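Telomerase reverse transcriptase (Takifugu rubripes, PDB 4LMO) provides, as the RNA-binding domain of telomerase's catalytic subunit, part of the grip on the RNA whose template is copied to lengthen chromosome ends. Local coordinates at residues Arg36-Ile44 with Ser77-Arg85. Numbering follows the deposited sequence.
Sequences RKIQGRDLI and SQLLRQHRR
L80 of helix 77-85 packs against the first turn of helix 40-44, where two helices of the telomerase RNA-binding domain meet at 106°, their axes 8.9 Å apart. Its branched end suits a corner between backbone and side chains: L80 CD1 lies 3.3 Å from Q39 C, while L80 CD2 meets I38 CD1 at 3.7 Å, the two side chains crossing nearly at right angles. L43 runs past L80 in the opposite direction; with CG anti to the backbone N (chi1 -174°), L43 CD2 comes to 3.8 Å from L79 CD2. Cutting L80 back to an alanine would probably open a gap beside the helix start and deprive I38 and L43 of a shared apolar partner. Lacking a side chain, G40 lets its CA come within 3.8 Å of S77 CA; a CB there would collide with S77 OG, which is hydrogen-bonded to V73 O one turn back. D42, three residues after the N-cap residue Q39, turns its carboxylate back so that D42 OD2 accepts from Q39 N (2.7 Å); R36 grips that carboxylate end-on, NH1 to OD2 and NH2 to OD1. On the exposed side R84, extended from CG to NE, passes K37 in the opposite direction, touching methylenes CG and CE, with K37 NZ 4.7 Å from R84 NE. R84 NH2 donates a nearly straight hydrogen bond (163°) to I38 O at the guanidinium edge, its modelled 2.5 Å doubtfully short.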
ATOM      1  N   ARG A  36      17.360   4.702  10.495  1.00 58.02           N
ATOM      2  CA  ARG A  36      17.971   3.813   9.511  1.00 56.80           C
ATOM      3  C   ARG A  36      16.945   3.246   8.528  1.00 55.45           C
ATOM      4  O   ARG A  36      15.758   3.126   8.847  1.00 54.02           O
ATOM      5  CB  ARG A  36      18.749   2.681  10.197  1.00 56.16           C
ATOM      6  CG  ARG A  36      17.906   1.684  10.978  1.00 54.13           C
ATOM      7  CD  ARG A  36      18.727   0.454  11.331  1.00 54.20           C
ATOM      8  NE  ARG A  36      17.951  -0.566  12.035  1.00 53.25           N
ATOM      9  CZ  ARG A  36      17.247  -1.528  11.441  1.00 51.63           C
ATOM     10  NH1 ARG A  36      17.203  -1.614  10.117  1.00 51.37           N
ATOM     11  NH2 ARG A  36      16.583  -2.407  12.176  1.00 50.43           N
ATOM     12  N   LYS A  37      17.426   2.906   7.332  1.00 55.25           N
ATOM     13  CA  LYS A  37      16.630   2.260   6.291  1.00 54.04           C
ATOM     14  C   LYS A  37      16.076   0.941   6.824  1.00 52.69           C
ATOM     15  O   LYS A  37      16.722   0.293   7.652  1.00 53.87           O
ATOM     16  CB  LYS A  37      17.525   1.980   5.082  1.00 55.44           C
ATOM     17  CG  LYS A  37      16.869   2.168   3.726  1.00 56.57           C
ATOM     18  CD  LYS A  37      17.318   3.462   3.061  1.00 58.09           C
ATOM     19  CE  LYS A  37      16.974   3.460   1.579  1.00 59.01           C
ATOM     20  NZ  LYS A  37      17.678   4.539   0.832  1.00 60.62           N
ATOM     21  N   ILE A  38      14.893   0.537   6.364  1.00 50.35           N
ATOM     22  CA  ILE A  38      14.307  -0.731   6.828  1.00 49.06           C
ATOM     23  C   ILE A  38      14.693  -1.928   5.960  1.00 48.25           C
ATOM     24  O   ILE A  38      14.762  -1.826   4.735  1.00 48.36           O
ATOM     25  CB  ILE A  38      12.772  -0.661   7.055  1.00 48.01           C
ATOM     26  CG1 ILE A  38      11.996  -0.642   5.732  1.00 47.39           C
ATOM     27  CG2 ILE A  38      12.421   0.533   7.932  1.00 48.09           C
ATOM     28  CD1 ILE A  38      10.575  -1.152   5.858  1.00 47.20           C
ATOM     29  N   GLN A  39      14.951  -3.057   6.616  1.00 47.11           N
ATOM     30  CA  GLN A  39      15.375  -4.283   5.940  1.00 46.62           C
ATOM     31  C   GLN A  39      14.280  -5.345   6.003  1.00 44.74           C
ATOM     32  O   GLN A  39      13.259  -5.149   6.666  1.00 43.78           O
ATOM     33  CB  GLN A  39      16.681  -4.812   6.547  1.00 48.54           C
ATOM     34  CG  GLN A  39      17.828  -3.805   6.595  1.00 50.51           C
ATOM     35  CD  GLN A  39      18.253  -3.296   5.224  1.00 52.01           C
ATOM     36  OE1 GLN A  39      18.145  -4.002   4.218  1.00 53.25           O
ATOM     37  NE2 GLN A  39      18.747  -2.063   5.182  1.00 52.80           N
ATOM     38  N   GLY A  40      14.490  -6.459   5.301  1.00 43.87           N
ATOM     39  CA  GLY A  40      13.510  -7.550   5.233  1.00 42.33           C
ATOM     40  C   GLY A  40      13.023  -8.022   6.592  1.00 41.60           C
ATOM     41  O   GLY A  40      11.828  -8.233   6.794  1.00 40.59           O
ATOM     42  N   ARG A  41      13.963  -8.178   7.519  1.00 42.06           N
ATOM     43  CA  ARG A  41      13.682  -8.563   8.899  1.00 41.79           C
ATOM     44  C   ARG A  41      12.765  -7.550   9.598  1.00 39.79           C
ATOM     45  O   ARG A  41      11.855  -7.935  10.342  1.00 38.04           O
ATOM     46  CB  ARG A  41      15.012  -8.751   9.641  1.00 44.73           C
ATOM     47  CG  ARG A  41      15.004  -8.553  11.149  1.00 47.28           C
ATOM     48  CD  ARG A  41      16.401  -8.189  11.641  1.00 50.69           C
ATOM     49  NE  ARG A  41      16.695  -6.760  11.486  1.00 53.78           N
ATOM     50  CZ  ARG A  41      17.336  -6.210  10.452  1.00 55.35           C
ATOM     51  NH1 ARG A  41      17.540  -4.899  10.430  1.00 56.20           N
ATOM     52  NH2 ARG A  41      17.775  -6.954   9.442  1.00 55.98           N
ATOM     53  N   ASP A  42      13.001  -6.263   9.340  1.00 38.71           N
ATOM     54  CA  ASP A  42      12.159  -5.188   9.867  1.00 37.34           C
ATOM     55  C   ASP A  42      10.725  -5.302   9.350  1.00 35.22           C
ATOM     56  O   ASP A  42       9.772  -5.153  10.118  1.00 33.79           O
ATOM     57  CB  ASP A  42      12.736  -3.810   9.514  1.00 38.36           C
ATOM     58  CG  ASP A  42      14.123  -3.581  10.096  1.00 40.00           C
ATOM     59  OD1 ASP A  42      14.342  -3.881  11.291  1.00 40.70           O
ATOM     60  OD2 ASP A  42      14.994  -3.084   9.355  1.00 41.30           O
ATOM     61  N   LEU A  43      10.582  -5.578   8.054  1.00 34.00           N
ATOM     62  CA  LEU A  43       9.266  -5.710   7.428  1.00 32.86           C
ATOM     63  C   LEU A  43       8.468  -6.884   7.988  1.00 31.74           C
ATOM     64  O   LEU A  43       7.269  -6.758   8.237  1.00 30.83           O
ATOM     65  CB  LEU A  43       9.373  -5.804   5.899  1.00 32.75           C
ATOM     66  CG  LEU A  43       8.044  -5.799   5.129  1.00 32.30           C
ATOM     67  CD1 LEU A  43       7.211  -4.562   5.443  1.00 31.93           C
ATOM     68  CD2 LEU A  43       8.277  -5.921   3.633  1.00 32.87           C
ATOM     69  N   ILE A  44       9.139  -8.015   8.192  1.00 31.78           N
ATOM     70  CA  ILE A  44       8.522  -9.186   8.824  1.00 31.39           C
ATOM     71  C   ILE A  44       7.933  -8.827  10.195  1.00 30.90           C
ATOM     72  O   ILE A  44       6.845  -9.284  10.553  1.00 30.73           O
ATOM     73  CB  ILE A  44       9.517 -10.365   8.917  1.00 32.08           C
ATOM     74  CG1 ILE A  44       9.823 -10.890   7.509  1.00 32.25           C
ATOM     75  CG2 ILE A  44       8.977 -11.478   9.812  1.00 31.78           C
ATOM     76  CD1 ILE A  44      10.949 -11.897   7.441  1.00 32.76           C
ATOM     77  N   SER A  77      13.179  -9.069   1.943  1.00 37.49           N
ATOM     78  CA  SER A  77      14.291  -8.217   1.528  1.00 38.40           C
ATOM     79  C   SER A  77      14.160  -7.905   0.042  1.00 38.55           C
ATOM     80  O   SER A  77      14.381  -6.770  -0.382  1.00 38.69           O
ATOM     81  CB  SER A  77      15.633  -8.902   1.793  1.00 39.02           C
ATOM     82  OG  SER A  77      15.795  -9.197   3.167  1.00 39.62           O
ATOM     83  N   GLN A  78      13.791  -8.926  -0.732  1.00 38.57           N
ATOM     84  CA  GLN A  78      13.539  -8.798  -2.163  1.00 39.05           C
ATOM     85  C   GLN A  78      12.403  -7.811  -2.433  1.00 37.83           C
ATOM     86  O   GLN A  78      12.522  -6.944  -3.303  1.00 37.81           O
ATOM     87  CB  GLN A  78      13.210 -10.169  -2.762  1.00 40.02           C
ATOM     88  CG  GLN A  78      13.168 -10.210  -4.282  1.00 41.84           C
ATOM     89  CD  GLN A  78      12.592 -11.508  -4.825  1.00 43.40           C
ATOM     90  OE1 GLN A  78      12.073 -11.549  -5.941  1.00 44.50           O
ATOM     91  NE2 GLN A  78      12.679 -12.578  -4.036  1.00 43.78           N
ATOM     92  N   LEU A  79      11.314  -7.951  -1.676  1.00 36.12           N
ATOM     93  CA  LEU A  79      10.154  -7.062  -1.767  1.00 34.97           C
ATOM     94  C   LEU A  79      10.552  -5.599  -1.574  1.00 35.12           C
ATOM     95  O   LEU A  79      10.148  -4.732  -2.350  1.00 34.48           O
ATOM     96  CB  LEU A  79       9.087  -7.470  -0.739  1.00 33.40           C
ATOM     97  CG  LEU A  79       7.707  -6.797  -0.739  1.00 32.27           C
ATOM     98  CD1 LEU A  79       6.680  -7.681  -0.041  1.00 31.39           C
ATOM     99  CD2 LEU A  79       7.741  -5.416  -0.095  1.00 31.73           C
ATOM    100  N   LEU A  80      11.339  -5.335  -0.535  1.00 36.18           N
ATOM    101  CA  LEU A  80      11.805  -3.985  -0.241  1.00 37.65           C
ATOM    102  C   LEU A  80      12.741  -3.445  -1.319  1.00 39.21           C
ATOM    103  O   LEU A  80      12.732  -2.250  -1.610  1.00 39.82           O
ATOM    104  CB  LEU A  80      12.483  -3.932   1.129  1.00 38.20           C
ATOM    105  CG  LEU A  80      11.562  -3.979   2.349  1.00 38.05           C
ATOM    106  CD1 LEU A  80      12.373  -4.200   3.609  1.00 38.54           C
ATOM    107  CD2 LEU A  80      10.738  -2.705   2.473  1.00 38.39           C
ATOM    108  N   ARG A  81      13.533  -4.335  -1.911  1.00 40.47           N
ATOM    109  CA  ARG A  81      14.463  -3.974  -2.977  1.00 42.37           C
ATOM    110  C   ARG A  81      13.700  -3.589  -4.244  1.00 42.08           C
ATOM    111  O   ARG A  81      14.063  -2.628  -4.933  1.00 42.39           O
ATOM    112  CB  ARG A  81      15.396  -5.150  -3.259  1.00 44.16           C
ATOM    113  CG  ARG A  81      16.831  -4.777  -3.591  1.00 47.02           C
ATOM    114  CD  ARG A  81      17.780  -5.820  -3.013  1.00 49.14           C
ATOM    115  NE  ARG A  81      17.314  -7.180  -3.292  1.00 50.08           N
ATOM    116  CZ  ARG A  81      17.385  -8.200  -2.438  1.00 50.22           C
ATOM    117  NH1 ARG A  81      17.904  -8.036  -1.226  1.00 50.66           N
ATOM    118  NH2 ARG A  81      16.926  -9.390  -2.797  1.00 49.54           N
ATOM    119  N   GLN A  82      12.639  -4.340  -4.534  1.00 40.69           N
ATOM    120  CA  GLN A  82      11.779  -4.069  -5.682  1.00 40.24           C
ATOM    121  C   GLN A  82      10.949  -2.802  -5.475  1.00 39.93           C
ATOM    122  O   GLN A  82      10.613  -2.113  -6.440  1.00 40.72           O
ATOM    123  CB  GLN A  82      10.875  -5.268  -5.978  1.00 39.52           C
ATOM    124  CG  GLN A  82      11.614  -6.482  -6.527  1.00 40.13           C
ATOM    125  CD  GLN A  82      10.697  -7.648  -6.856  1.00 40.18           C
ATOM    126  OE1 GLN A  82       9.509  -7.470  -7.120  1.00 39.80           O
ATOM    127  NE2 GLN A  82      11.253  -8.853  -6.847  1.00 40.89           N
ATOM    128  N   HIS A  83      10.629  -2.503  -4.218  1.00 39.25           N
ATOM    129  CA  HIS A  83       9.950  -1.260  -3.857  1.00 39.34           C
ATOM    130  C   HIS A  83      10.827  -0.056  -4.074  1.00 40.98           C
ATOM    131  O   HIS A  83      10.364   0.979  -4.556  1.00 41.21           O
ATOM    132  CB  HIS A  83       9.470  -1.296  -2.408  1.00 37.70           C
ATOM    133  CG  HIS A  83       9.241   0.075  -1.815  1.00 37.22           C
ATOM    134  ND1 HIS A  83       8.251   0.887  -2.231  1.00 36.73           N
ATOM    135  CD2 HIS A  83       9.932   0.772  -0.826  1.00 37.11           C
ATOM    136  CE1 HIS A  83       8.298   2.039  -1.539  1.00 36.56           C
ATOM    137  NE2 HIS A  83       9.326   1.969  -0.680  1.00 36.78           N
ATOM    138  N   ARG A  84      12.103  -0.181  -3.716  1.00 43.13           N
ATOM    139  CA  ARG A  84      13.051   0.924  -3.839  1.00 45.26           C
ATOM    140  C   ARG A  84      13.445   1.198  -5.289  1.00 46.65           C
ATOM    141  O   ARG A  84      13.891   2.299  -5.618  1.00 47.35           O
ATOM    142  CB  ARG A  84      14.286   0.683  -2.966  1.00 45.88           C
ATOM    143  CG  ARG A  84      13.990   0.753  -1.478  1.00 45.81           C
ATOM    144  CD  ARG A  84      15.246   0.673  -0.627  1.00 46.92           C
ATOM    145  NE  ARG A  84      14.901   0.698   0.794  1.00 47.24           N
ATOM    146  CZ  ARG A  84      14.973  -0.348   1.616  1.00 46.73           C
ATOM    147  NH1 ARG A  84      15.407  -1.527   1.181  1.00 46.75           N
ATOM    148  NH2 ARG A  84      14.622  -0.204   2.885  1.00 45.97           N
ATOM    149  N   ARG A  85      13.264   0.195  -6.146  1.00 47.88           N
ATOM    150  CA  ARG A  85      13.539   0.314  -7.579  1.00 49.72           C
ATOM    151  C   ARG A  85      12.279   0.618  -8.398  1.00 48.83           C
ATOM    152  O   ARG A  85      12.369   0.924  -9.589  1.00 49.49           O
ATOM    153  CB  ARG A  85      14.212  -0.959  -8.107  1.00 52.16           C
ATOM    154  CG  ARG A  85      15.661  -1.134  -7.678  1.00 55.09           C
ATOM    155  CD  ARG A  85      16.378  -2.184  -8.518  1.00 57.60           C
ATOM    156  NE  ARG A  85      16.194  -3.546  -8.010  1.00 59.09           N
ATOM    157  CZ  ARG A  85      15.273  -4.405  -8.446  1.00 59.75           C
ATOM    158  NH1 ARG A  85      14.422  -4.063  -9.409  1.00 59.80           N
ATOM    159  NH2 ARG A  85      15.199  -5.618  -7.913  1.00 59.50           N
TER